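Local coordinates for glucose-binding protein (PDB 2B3F) that binds glucose or galactose and probably hands the sugar to a binding-protein-dependent transport system, at residues 6-10 with 37-43; 20-24 with 294-299; 114-118 with 305-309; 190-196 with 351-356. All blocks are in the same frame, centred on the assembly; numbering follows the deposited sequence.

Contact 1: residues 6-10 with 37-43. With GAL (beta-D-galactopyranose), chain G.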
# COMPACT_ATOMS: atom_id res chain seq x y z
N PHE A 6 -5.64 -4.50 16.21
CA PHE A 6 -4.43 -3.69 16.08
C PHE A 6 -4.27 -3.29 14.61
O PHE A 6 -4.35 -4.12 13.71
CB PHE A 6 -3.25 -4.50 16.60
CG PHE A 6 -1.94 -3.75 16.69
CD1 PHE A 6 -1.44 -3.35 17.93
CD2 PHE A 6 -1.17 -3.52 15.55
CE1 PHE A 6 -0.21 -2.67 18.03
CE2 PHE A 6 0.08 -2.87 15.66
CZ PHE A 6 0.53 -2.45 16.90
N SER A 7 -4.06 -2.00 14.34
CA SER A 7 -3.93 -1.51 12.98
C SER A 7 -3.26 -0.14 13.00
O SER A 7 -2.97 0.41 14.08
CB SER A 7 -5.30 -1.39 12.29
OG SER A 7 -6.01 -0.21 12.68
N TRP A 8 -3.05 0.42 11.81
CA TRP A 8 -2.63 1.82 11.71
C TRP A 8 -3.68 2.72 11.10
O TRP A 8 -3.38 3.81 10.57
CB TRP A 8 -1.26 1.94 11.03
CG TRP A 8 -1.10 1.51 9.64
CD1 TRP A 8 -1.22 2.27 8.51
CD2 TRP A 8 -0.62 0.23 9.20
NE1 TRP A 8 -0.88 1.53 7.38
CE2 TRP A 8 -0.50 0.28 7.79
CE3 TRP A 8 -0.28 -0.96 9.86
CZ2 TRP A 8 -0.06 -0.82 7.04
CZ3 TRP A 8 0.14 -2.03 9.12
CH2 TRP A 8 0.24 -1.96 7.73
N TRP A 9 -4.95 2.30 11.20
CA TRP A 9 -6.00 3.05 10.59
C TRP A 9 -6.57 4.12 11.54
O TRP A 9 -7.73 4.13 11.91
CB TRP A 9 -7.06 2.09 10.05
CG TRP A 9 -6.58 1.33 8.86
CD1 TRP A 9 -5.71 1.75 7.88
CD2 TRP A 9 -6.97 0.00 8.51
NE1 TRP A 9 -5.53 0.74 6.95
CE2 TRP A 9 -6.30 -0.33 7.31
CE3 TRP A 9 -7.82 -0.94 9.10
CZ2 TRP A 9 -6.47 -1.56 6.69
CZ3 TRP A 9 -7.96 -2.18 8.49
CH2 TRP A 9 -7.32 -2.47 7.29
N ALA A 10 -5.69 5.04 11.92
CA ALA A 10 -6.02 6.12 12.83
C ALA A 10 -6.53 7.33 12.07
O ALA A 10 -6.29 7.50 10.86
CB ALA A 10 -4.79 6.49 13.62
N THR A 37 -5.26 1.45 17.46
CA THR A 37 -4.49 2.02 16.36
C THR A 37 -3.14 2.58 16.83
O THR A 37 -3.02 3.16 17.92
CB THR A 37 -5.25 3.15 15.69
OG1 THR A 37 -5.70 4.08 16.70
CG2 THR A 37 -6.45 2.60 14.92
N VAL A 38 -2.13 2.36 16.00
CA VAL A 38 -0.81 2.98 16.17
C VAL A 38 -0.67 3.95 15.02
O VAL A 38 -0.61 3.56 13.87
CB VAL A 38 0.35 1.97 16.17
CG1 VAL A 38 1.69 2.69 16.26
CG2 VAL A 38 0.19 1.00 17.32
N THR A 39 -0.65 5.24 15.34
CA THR A 39 -0.71 6.27 14.31
C THR A 39 0.60 6.35 13.54
O THR A 39 1.70 6.39 14.14
CB THR A 39 -0.98 7.65 14.94
OG1 THR A 39 -2.12 7.57 15.81
CG2 THR A 39 -1.17 8.72 13.85
N GLY A 40 0.49 6.33 12.21
CA GLY A 40 1.66 6.44 11.33
C GLY A 40 1.40 5.81 9.98
O GLY A 40 1.05 4.63 9.88
N GLY A 41 1.56 6.61 8.93
CA GLY A 41 1.35 6.15 7.57
C GLY A 41 2.13 4.90 7.24
O GLY A 41 3.28 4.74 7.69
N ALA A 42 1.52 4.01 6.47
CA ALA A 42 2.18 2.81 5.94
C ALA A 42 2.70 1.84 7.00
O ALA A 42 3.49 0.94 6.70
CB ALA A 42 3.32 3.16 4.95
N GLY A 43 2.24 1.99 8.24
CA GLY A 43 2.55 1.01 9.27
C GLY A 43 3.97 1.00 9.81
O GLY A 43 4.34 0.10 10.53
C1 GAL G . -0.60 1.00 3.55
C2 GAL G . -1.86 0.24 3.99
C3 GAL G . -3.13 1.03 3.69
C4 GAL G . -3.04 2.45 4.25
C5 GAL G . -1.69 3.07 3.82
C6 GAL G . -1.44 4.50 4.32
O1 GAL G . 0.55 0.30 3.89
O2 GAL G . -1.88 -1.05 3.36
O3 GAL G . -4.26 0.37 4.25
O4 GAL G . -3.19 2.37 5.64
O5 GAL G . -0.60 2.26 4.22
O6 GAL G . -1.20 4.50 5.70
O HOH W 1 -2.01 6.15 10.96
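This is a strand-to-loop contact at the sugar site, where two neighbouring parallel strands end. Strand 2-7 runs out into 8-10, and strand 32-37 runs out into the loop that leads to helix 44-55. Ser7 and Thr37 form the last parallel bridge, with CA atoms 4.9 Å apart. One of its hydrogen bonds runs from Val38 N to Ser7 O at 2.9 Å; another joins Ser7 to backbone Ala36. Beyond it the chains separate, and water 1 fills the gap: it donates to Trp8 O (2.7 Å) and accepts from Gly40 N (2.8 Å). Ser7 OG accepts from Trp9 N at 3.1 Å, an ST turn that helps turn the chain beyond the strand. Phe6 CZ packs on Val38 CG2 at 3.5 Å. The Trp8 indole lies against the loop. Gly43 CA sits over its six-membered ring, 3.4 Å from the centroid, a CH-pi contact. A CB on Gly43 would clash with Trp8 CZ3, so the close fit depends on glycine here. Both segments reach the sugar. Trp8 NE1 donates to galactose O5 at 3.3 Å, Trp9 NE1 to galactose O3 at 3.0 Å, and Ala42 N to galactose O6 at 2.9 Å. Glu13, His66, Asp278, Lys312 and His348 also hydrogen-bond it. Ligand-binding loops at the C-terminal ends of parallel strands are typical of periplasmic binding proteins, and here they build part of the galactose pocket.

Contact 2: residues 20-24 with 294-299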
# COMPACT_ATOMS: atom_id res chain seq x y z
N LEU A 20 -16.63 -1.39 9.76
CA LEU A 20 -16.52 -2.83 10.06
C LEU A 20 -16.78 -3.14 11.53
O LEU A 20 -17.42 -4.14 11.85
CB LEU A 20 -15.14 -3.38 9.70
CG LEU A 20 -14.94 -3.58 8.22
CD1 LEU A 20 -13.47 -3.89 7.95
CD2 LEU A 20 -15.83 -4.71 7.66
N ILE A 21 -16.25 -2.30 12.41
CA ILE A 21 -16.42 -2.52 13.83
C ILE A 21 -17.91 -2.39 14.21
O ILE A 21 -18.39 -3.17 15.02
CB ILE A 21 -15.54 -1.55 14.66
CG1 ILE A 21 -14.07 -1.98 14.50
CG2 ILE A 21 -15.94 -1.57 16.15
CD1 ILE A 21 -13.06 -1.07 15.13
N ARG A 22 -18.60 -1.43 13.62
CA ARG A 22 -20.04 -1.26 13.87
C ARG A 22 -20.82 -2.49 13.43
O ARG A 22 -21.69 -2.96 14.16
CB ARG A 22 -20.59 -0.01 13.18
CG ARG A 22 -20.21 1.27 13.91
CD ARG A 22 -21.05 2.46 13.46
NE ARG A 22 -20.79 2.82 12.08
CZ ARG A 22 -19.72 3.51 11.66
NH1 ARG A 22 -18.78 3.92 12.51
NH2 ARG A 22 -19.59 3.78 10.38
N LEU A 23 -20.48 -3.00 12.25
CA LEU A 23 -21.04 -4.26 11.76
C LEU A 23 -20.77 -5.42 12.72
O LEU A 23 -21.66 -6.23 13.02
CB LEU A 23 -20.44 -4.60 10.41
CG LEU A 23 -21.36 -5.17 9.36
CD1 LEU A 23 -22.38 -4.11 8.92
CD2 LEU A 23 -20.56 -5.61 8.18
N TYR A 24 -19.54 -5.52 13.20
CA TYR A 24 -19.18 -6.57 14.15
C TYR A 24 -20.01 -6.49 15.44
O TYR A 24 -20.51 -7.51 15.94
CB TYR A 24 -17.68 -6.50 14.48
CG TYR A 24 -17.17 -7.62 15.36
CD1 TYR A 24 -16.70 -8.81 14.81
CD2 TYR A 24 -17.18 -7.51 16.75
CE1 TYR A 24 -16.23 -9.85 15.62
CE2 TYR A 24 -16.71 -8.56 17.56
CZ TYR A 24 -16.25 -9.72 16.99
OH TYR A 24 -15.78 -10.73 17.81
N ASN A 294 -14.20 -14.78 14.78
CA ASN A 294 -15.41 -14.17 14.23
C ASN A 294 -15.13 -12.86 13.49
O ASN A 294 -15.79 -12.51 12.51
CB ASN A 294 -16.45 -14.01 15.34
CG ASN A 294 -17.02 -15.36 15.79
OD1 ASN A 294 -16.98 -16.33 15.03
ND2 ASN A 294 -17.55 -15.42 17.03
N TRP A 295 -14.10 -12.13 13.93
CA TRP A 295 -13.67 -10.96 13.18
C TRP A 295 -13.13 -11.38 11.80
O TRP A 295 -13.47 -10.79 10.79
CB TRP A 295 -12.62 -10.17 13.99
CG TRP A 295 -11.93 -9.06 13.25
CD1 TRP A 295 -10.68 -9.09 12.73
CD2 TRP A 295 -12.47 -7.76 12.94
NE1 TRP A 295 -10.39 -7.89 12.13
CE2 TRP A 295 -11.46 -7.06 12.23
CE3 TRP A 295 -13.68 -7.12 13.20
CZ2 TRP A 295 -11.63 -5.75 11.79
CZ3 TRP A 295 -13.86 -5.83 12.74
CH2 TRP A 295 -12.83 -5.15 12.05
N LEU A 296 -12.30 -12.42 11.77
CA LEU A 296 -11.77 -12.93 10.49
C LEU A 296 -12.90 -13.33 9.53
O LEU A 296 -12.85 -13.05 8.32
CB LEU A 296 -10.82 -14.11 10.72
CG LEU A 296 -9.59 -13.85 11.59
CD1 LEU A 296 -8.71 -15.08 11.65
CD2 LEU A 296 -8.81 -12.63 11.07
N ARG A 297 -13.93 -13.99 10.06
CA ARG A 297 -15.06 -14.40 9.24
C ARG A 297 -15.77 -13.20 8.65
O ARG A 297 -16.21 -13.23 7.49
CB ARG A 297 -16.02 -15.28 10.04
CG ARG A 297 -15.40 -16.61 10.48
CD ARG A 297 -16.34 -17.42 11.37
NE ARG A 297 -17.63 -17.56 10.68
CZ ARG A 297 -18.82 -17.28 11.20
NH1 ARG A 297 -18.95 -16.87 12.46
NH2 ARG A 297 -19.91 -17.45 10.45
N LEU A 298 -15.86 -12.13 9.43
CA LEU A 298 -16.45 -10.89 8.94
C LEU A 298 -15.60 -10.20 7.87
O LEU A 298 -16.08 -9.82 6.81
CB LEU A 298 -16.71 -9.92 10.10
CG LEU A 298 -17.13 -8.51 9.70
CD1 LEU A 298 -18.42 -8.51 8.94
CD2 LEU A 298 -17.24 -7.61 10.93
N VAL A 299 -14.31 -10.01 8.15
CA VAL A 299 -13.46 -9.29 7.19
C VAL A 299 -13.26 -10.09 5.90
O VAL A 299 -13.01 -9.51 4.86
CB VAL A 299 -12.09 -8.82 7.79
CG1 VAL A 299 -12.31 -8.00 9.08
CG2 VAL A 299 -11.19 -9.94 8.04
O HOH W 2 -17.63 -13.02 18.67
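Tyr24 lies beside the indole of Trp295, which turns its edge toward the tyrosine face. This is an offset edge-to-face pair, with the six-membered ring centroid of Trp295 5.9 Å from the Tyr24 ring centroid and the planes at 64°. The closest side-chain atoms are Tyr24 CD1 and Trp295 CE3, 3.8 Å apart. The two residues belong to helices 15-27 and 289-299. The short segments cross at 121°, and their axes approach to 10.7 Å. Leu298 is the other large contributor. Its CD2 meets Tyr24 CB at 3.7 Å, and its CD1 meets Leu23 CD2 at 3.7 Å. Leu20 CB rests on Trp295 CH2 at 3.7 Å, and Leu20 CD1 reaches Val299 CG1 at 4.4 Å. Below the helices lies the sheet: Trp295 touches Leu3 and Ile5 of strand 2-7, and Ile21 touches Ile5 as well. The pair is thus helix packing on one face of an alpha/beta domain. At one margin water 2 donates to Tyr24 OH (3.1 Å) and accepts from Asn294 ND2 (2.9 Å), while Tyr24 OH bonds to Asn291 O of helix 289-299. No hydrogen bond joins the two segments: they meet through apolar and aromatic packing, with polar ties at this margin.

Contact 3: residues 114-118 with 305-309; sequences VPVNI and QDTSN. Unlike the reference sequence in segment 305-309: Ser308 (reference Phe).
Val116, Gln305 and Asn309 carry most of this buried contact. It joins the end of strand 110-115 to one side of helix 302-312. Residues 114-115 are extended. Val116 then breaks the strand at phi/psi -103/-19, and Asn117 is extended again at -160/178. Residues 305-309 make a turn of helix, with Asn309 N bonded to Gln305 O at 3.1 Å. In register, Val116 CA lies 6.2 Å from Gln305 CA, and Asn117 CA 6.9 Å from Asn309 CA. Gln305, Ser308 and Asn309 direct their CA-to-CB bonds toward the strand end. Asn309 (chi1 m) donates from ND2 to Val116 O at 3.0 Å, nearly straight, and weakly to its own helix at Gln305 O, 2.9 Å. Its OD1 accepts from Ser314. Gln305 (chi1 m, chi2 t) places NE2 2.9 Å from Pro115 O and bonds to Val299 O; its OE1 accepts from Arg318 N. Val116, at chi1 p, sets CG2 4.2 Å from Gln305 CG and 4.4 Å from Ser308 OG. Ser308, phenylalanine in the reference sequence, bonds through OG to Gly304 O. The site is close by: Asn117 OD1 accepts from the backbone N of Asp278, a galactose-binding residue, and helix 302-312 ends at Lys312, another. The helix thus bonds by the Asn309 side-chain amide to the Val116 carbonyl, just past the strand end. That directed bond works alongside packing of Val116 on Gln305 and Ser308, in a buried setting.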
# COMPACT_ATOMS: atom_id res chain seq x y z
N VAL A 114 -6.22 -13.36 6.41
CA VAL A 114 -7.42 -13.19 5.61
C VAL A 114 -7.40 -11.80 4.99
O VAL A 114 -7.45 -10.80 5.72
CB VAL A 114 -8.69 -13.31 6.49
CG1 VAL A 114 -9.96 -13.22 5.63
CG2 VAL A 114 -8.62 -14.59 7.33
N PRO A 115 -7.31 -11.73 3.65
CA PRO A 115 -7.30 -10.43 2.97
C PRO A 115 -8.63 -9.71 3.05
O PRO A 115 -9.69 -10.32 2.85
CB PRO A 115 -6.95 -10.77 1.53
CG PRO A 115 -6.61 -12.22 1.52
CD PRO A 115 -7.18 -12.86 2.70
N VAL A 116 -8.60 -8.41 3.34
CA VAL A 116 -9.81 -7.60 3.40
C VAL A 116 -10.01 -6.73 2.17
O VAL A 116 -11.11 -6.26 1.92
CB VAL A 116 -9.89 -6.77 4.70
CG1 VAL A 116 -8.83 -5.70 4.75
CG2 VAL A 116 -11.30 -6.15 4.85
N ASN A 117 -8.93 -6.51 1.42
CA ASN A 117 -8.96 -5.57 0.32
C ASN A 117 -7.83 -5.81 -0.67
O ASN A 117 -6.99 -6.71 -0.50
CB ASN A 117 -8.91 -4.12 0.86
CG ASN A 117 -7.57 -3.78 1.52
OD1 ASN A 117 -6.63 -4.55 1.47
ND2 ASN A 117 -7.49 -2.60 2.13
N ILE A 118 -7.85 -4.99 -1.70
CA ILE A 118 -6.73 -4.80 -2.61
C ILE A 118 -6.56 -3.28 -2.77
O ILE A 118 -7.49 -2.57 -3.14
CB ILE A 118 -6.99 -5.42 -4.01
CG1 ILE A 118 -7.19 -6.94 -3.91
CG2 ILE A 118 -5.88 -5.08 -4.97
CD1 ILE A 118 -5.98 -7.75 -3.56
N GLN A 305 -16.58 -6.66 3.35
CA GLN A 305 -15.73 -6.01 2.35
C GLN A 305 -16.44 -4.96 1.51
O GLN A 305 -15.84 -3.94 1.12
CB GLN A 305 -15.03 -7.06 1.45
CG GLN A 305 -14.11 -7.98 2.24
CD GLN A 305 -13.11 -8.76 1.39
OE1 GLN A 305 -12.97 -8.52 0.19
NE2 GLN A 305 -12.41 -9.70 2.03
N ASP A 306 -17.72 -5.18 1.19
CA ASP A 306 -18.46 -4.20 0.42
C ASP A 306 -19.08 -3.07 1.27
O ASP A 306 -19.61 -2.12 0.72
CB ASP A 306 -19.53 -4.89 -0.44
CG ASP A 306 -18.96 -5.54 -1.69
OD1 ASP A 306 -17.73 -5.36 -2.00
OD2 ASP A 306 -19.78 -6.21 -2.39
N THR A 307 -19.02 -3.22 2.59
CA THR A 307 -19.30 -2.13 3.52
C THR A 307 -18.08 -1.22 3.72
O THR A 307 -18.19 0.02 3.62
CB THR A 307 -19.75 -2.69 4.87
OG1 THR A 307 -20.96 -3.47 4.69
CG2 THR A 307 -20.02 -1.59 5.88
N SER A 308 -16.93 -1.82 3.98
CA SER A 308 -15.72 -1.04 4.32
C SER A 308 -14.98 -0.45 3.13
O SER A 308 -14.55 0.71 3.17
CB SER A 308 -14.78 -1.88 5.17
OG SER A 308 -14.43 -3.08 4.51
N ASN A 309 -14.78 -1.23 2.07
CA ASN A 309 -13.90 -0.79 1.00
C ASN A 309 -14.34 0.45 0.25
O ASN A 309 -13.51 1.27 -0.10
CB ASN A 309 -13.48 -1.94 0.08
CG ASN A 309 -12.53 -2.89 0.77
OD1 ASN A 309 -11.47 -2.46 1.23
ND2 ASN A 309 -12.91 -4.16 0.88

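Contact 4: residues 190-196 with 351-356; sequences WNGKLKF and VAPESF
Three aromatic rings, Trp190, Phe196 and Phe356, cluster across a contact that has no direct hydrogen bond. Trp190 (chi1 m, chi2 114°) turns its edge to the face of Phe356 (chi1 t, chi2 91°). The six-membered ring of Trp190 and the Phe356 ring have centroids 5.4 Å apart and planes at 79°, with Trp190 CZ3 3.6 Å from Phe356 CE2. The Phe196 (chi1 m, chi2 -89°) and Phe356 rings are near parallel, at 22°, but slid apart: centroids at 5.6 Å, Phe196 CZ to Phe356 CZ 3.7 Å. Val351 (chi1 m) covers a face of the indole, its CG2 3.6 Å above the centroid of the Trp190 five-membered ring, a CH-pi contact. Here the end of helix 166-190 meets the start of helix 354-370, with Pro353 as N-cap. The CA atoms of Trp190 and Val351 are 6.1 Å apart. Val351 (phi/psi -105/-21) leads into extended Ala352 (-133/147), whose CB lies 3.9 Å from Trp190 CE3. After Trp190 the chain turns through Gly192, at phi/psi 81/9. An Asx turn, Lys193 N to Asn191 OD1 at 2.9 Å, helps shape this bend. Helix 373-387 adds Ala380 on Phe196 and Ile383 on Phe356. Water 3 donates to Trp190 O and Val351 O, both at 2.7 Å.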
# COMPACT_ATOMS: atom_id res chain seq x y z
N TRP A 190 13.22 -9.18 -6.69
CA TRP A 190 12.74 -9.75 -5.43
C TRP A 190 13.00 -11.25 -5.31
O TRP A 190 12.98 -11.79 -4.21
CB TRP A 190 11.25 -9.37 -5.23
CG TRP A 190 11.14 -7.91 -5.44
CD1 TRP A 190 10.48 -7.27 -6.43
CD2 TRP A 190 11.80 -6.90 -4.68
NE1 TRP A 190 10.66 -5.92 -6.33
CE2 TRP A 190 11.49 -5.66 -5.27
CE3 TRP A 190 12.63 -6.91 -3.55
CZ2 TRP A 190 11.97 -4.46 -4.78
CZ3 TRP A 190 13.10 -5.72 -3.07
CH2 TRP A 190 12.78 -4.51 -3.68
N ASN A 191 13.28 -11.89 -6.45
CA ASN A 191 13.75 -13.28 -6.48
C ASN A 191 15.27 -13.36 -6.64
O ASN A 191 15.85 -14.45 -6.66
CB ASN A 191 13.02 -14.08 -7.59
CG ASN A 191 13.26 -13.53 -9.00
OD1 ASN A 191 14.30 -12.96 -9.27
ND2 ASN A 191 12.30 -13.73 -9.91
N GLY A 192 15.92 -12.20 -6.72
CA GLY A 192 17.38 -12.12 -6.77
C GLY A 192 18.00 -12.38 -8.13
O GLY A 192 19.22 -12.50 -8.24
N LYS A 193 17.17 -12.45 -9.17
CA LYS A 193 17.68 -12.68 -10.52
C LYS A 193 18.27 -11.43 -11.11
O LYS A 193 19.17 -11.50 -11.95
CB LYS A 193 16.60 -13.24 -11.44
CG LYS A 193 16.29 -14.71 -11.14
CD LYS A 193 15.28 -15.27 -12.12
CE LYS A 193 15.11 -16.78 -11.95
NZ LYS A 193 13.76 -17.21 -12.44
N LEU A 194 17.77 -10.27 -10.69
CA LEU A 194 18.34 -8.99 -11.11
C LEU A 194 18.91 -8.30 -9.88
O LEU A 194 18.20 -8.11 -8.89
CB LEU A 194 17.29 -8.11 -11.78
CG LEU A 194 17.75 -6.74 -12.30
CD1 LEU A 194 18.64 -6.85 -13.52
CD2 LEU A 194 16.54 -5.92 -12.62
N LYS A 195 20.19 -7.93 -9.97
CA LYS A 195 20.85 -7.20 -8.90
C LYS A 195 20.47 -5.72 -8.96
O LYS A 195 20.22 -5.17 -10.04
CB LYS A 195 22.37 -7.37 -8.99
CG LYS A 195 22.86 -8.78 -8.68
CD LYS A 195 24.38 -8.85 -8.43
CE LYS A 195 24.78 -8.22 -7.07
NZ LYS A 195 26.20 -8.44 -6.58
N PHE A 196 20.43 -5.09 -7.78
CA PHE A 196 20.17 -3.66 -7.67
C PHE A 196 21.28 -2.83 -8.32
O PHE A 196 21.06 -1.71 -8.71
CB PHE A 196 20.01 -3.26 -6.20
CG PHE A 196 18.74 -3.77 -5.58
CD1 PHE A 196 17.58 -3.03 -5.64
CD2 PHE A 196 18.70 -5.02 -4.97
CE1 PHE A 196 16.40 -3.51 -5.08
CE2 PHE A 196 17.52 -5.51 -4.42
CZ PHE A 196 16.38 -4.75 -4.48
N VAL A 351 6.40 -8.01 -1.73
CA VAL A 351 7.52 -8.65 -2.45
C VAL A 351 8.81 -8.89 -1.65
O VAL A 351 9.62 -9.76 -2.04
CB VAL A 351 7.87 -7.90 -3.76
CG1 VAL A 351 6.68 -7.92 -4.71
CG2 VAL A 351 8.29 -6.47 -3.49
N ALA A 352 8.99 -8.16 -0.55
CA ALA A 352 10.21 -8.26 0.24
C ALA A 352 9.91 -8.38 1.72
O ALA A 352 8.97 -7.77 2.23
CB ALA A 352 11.09 -7.02 0.02
N PRO A 353 10.76 -9.12 2.44
CA PRO A 353 10.54 -9.23 3.87
C PRO A 353 10.81 -7.93 4.61
O PRO A 353 11.50 -7.06 4.08
CB PRO A 353 11.56 -10.29 4.29
CG PRO A 353 12.62 -10.19 3.29
CD PRO A 353 11.96 -9.84 2.00
N GLU A 354 10.28 -7.81 5.82
CA GLU A 354 10.49 -6.62 6.64
C GLU A 354 11.98 -6.30 6.89
O GLU A 354 12.34 -5.13 7.03
CB GLU A 354 9.73 -6.75 7.97
CG GLU A 354 8.20 -6.66 7.77
CD GLU A 354 7.40 -6.44 9.06
OE1 GLU A 354 7.74 -7.09 10.07
OE2 GLU A 354 6.44 -5.61 9.04
N SER A 355 12.82 -7.33 6.92
CA SER A 355 14.27 -7.16 7.09
C SER A 355 14.83 -6.21 6.03
O SER A 355 15.65 -5.34 6.32
CB SER A 355 14.97 -8.51 6.99
OG SER A 355 14.74 -9.14 5.75
N PHE A 356 14.34 -6.36 4.80
CA PHE A 356 14.73 -5.48 3.71
C PHE A 356 13.92 -4.18 3.73
O PHE A 356 14.48 -3.09 3.63
CB PHE A 356 14.54 -6.19 2.37
CG PHE A 356 15.00 -5.38 1.20
CD1 PHE A 356 16.30 -5.49 0.72
CD2 PHE A 356 14.15 -4.46 0.61
CE1 PHE A 356 16.71 -4.73 -0.35
CE2 PHE A 356 14.58 -3.69 -0.46
CZ PHE A 356 15.87 -3.81 -0.92
O HOH W 3 12.12 -10.86 -1.86

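How the contacts relate
Contacts 1, 2 and 3 belong to one region, and contact 4 lies apart. Contacts 2 and 3 have centres 11 Å apart and touch, through Val299 with Gln305 and through Leu20 CG on Ser308 CB at 3.5 Å. Helices 289-299 and 302-312 are consecutive. Strand 2-7 of contact 1 leads on to helix 15-27 of contact 2, and contacts 1 and 3 reach the same mixed sheet, centres 17 Å apart. Contact 1 closes before contacts 3 and 4 open; the other pairs alternate along the chain. Contact 4 is 25 Å from contact 1, centre to centre. Distant parts of the chain thus meet in one region: contact 1 binds the galactose, contact 3 lies beside the site and contact 2 packs behind.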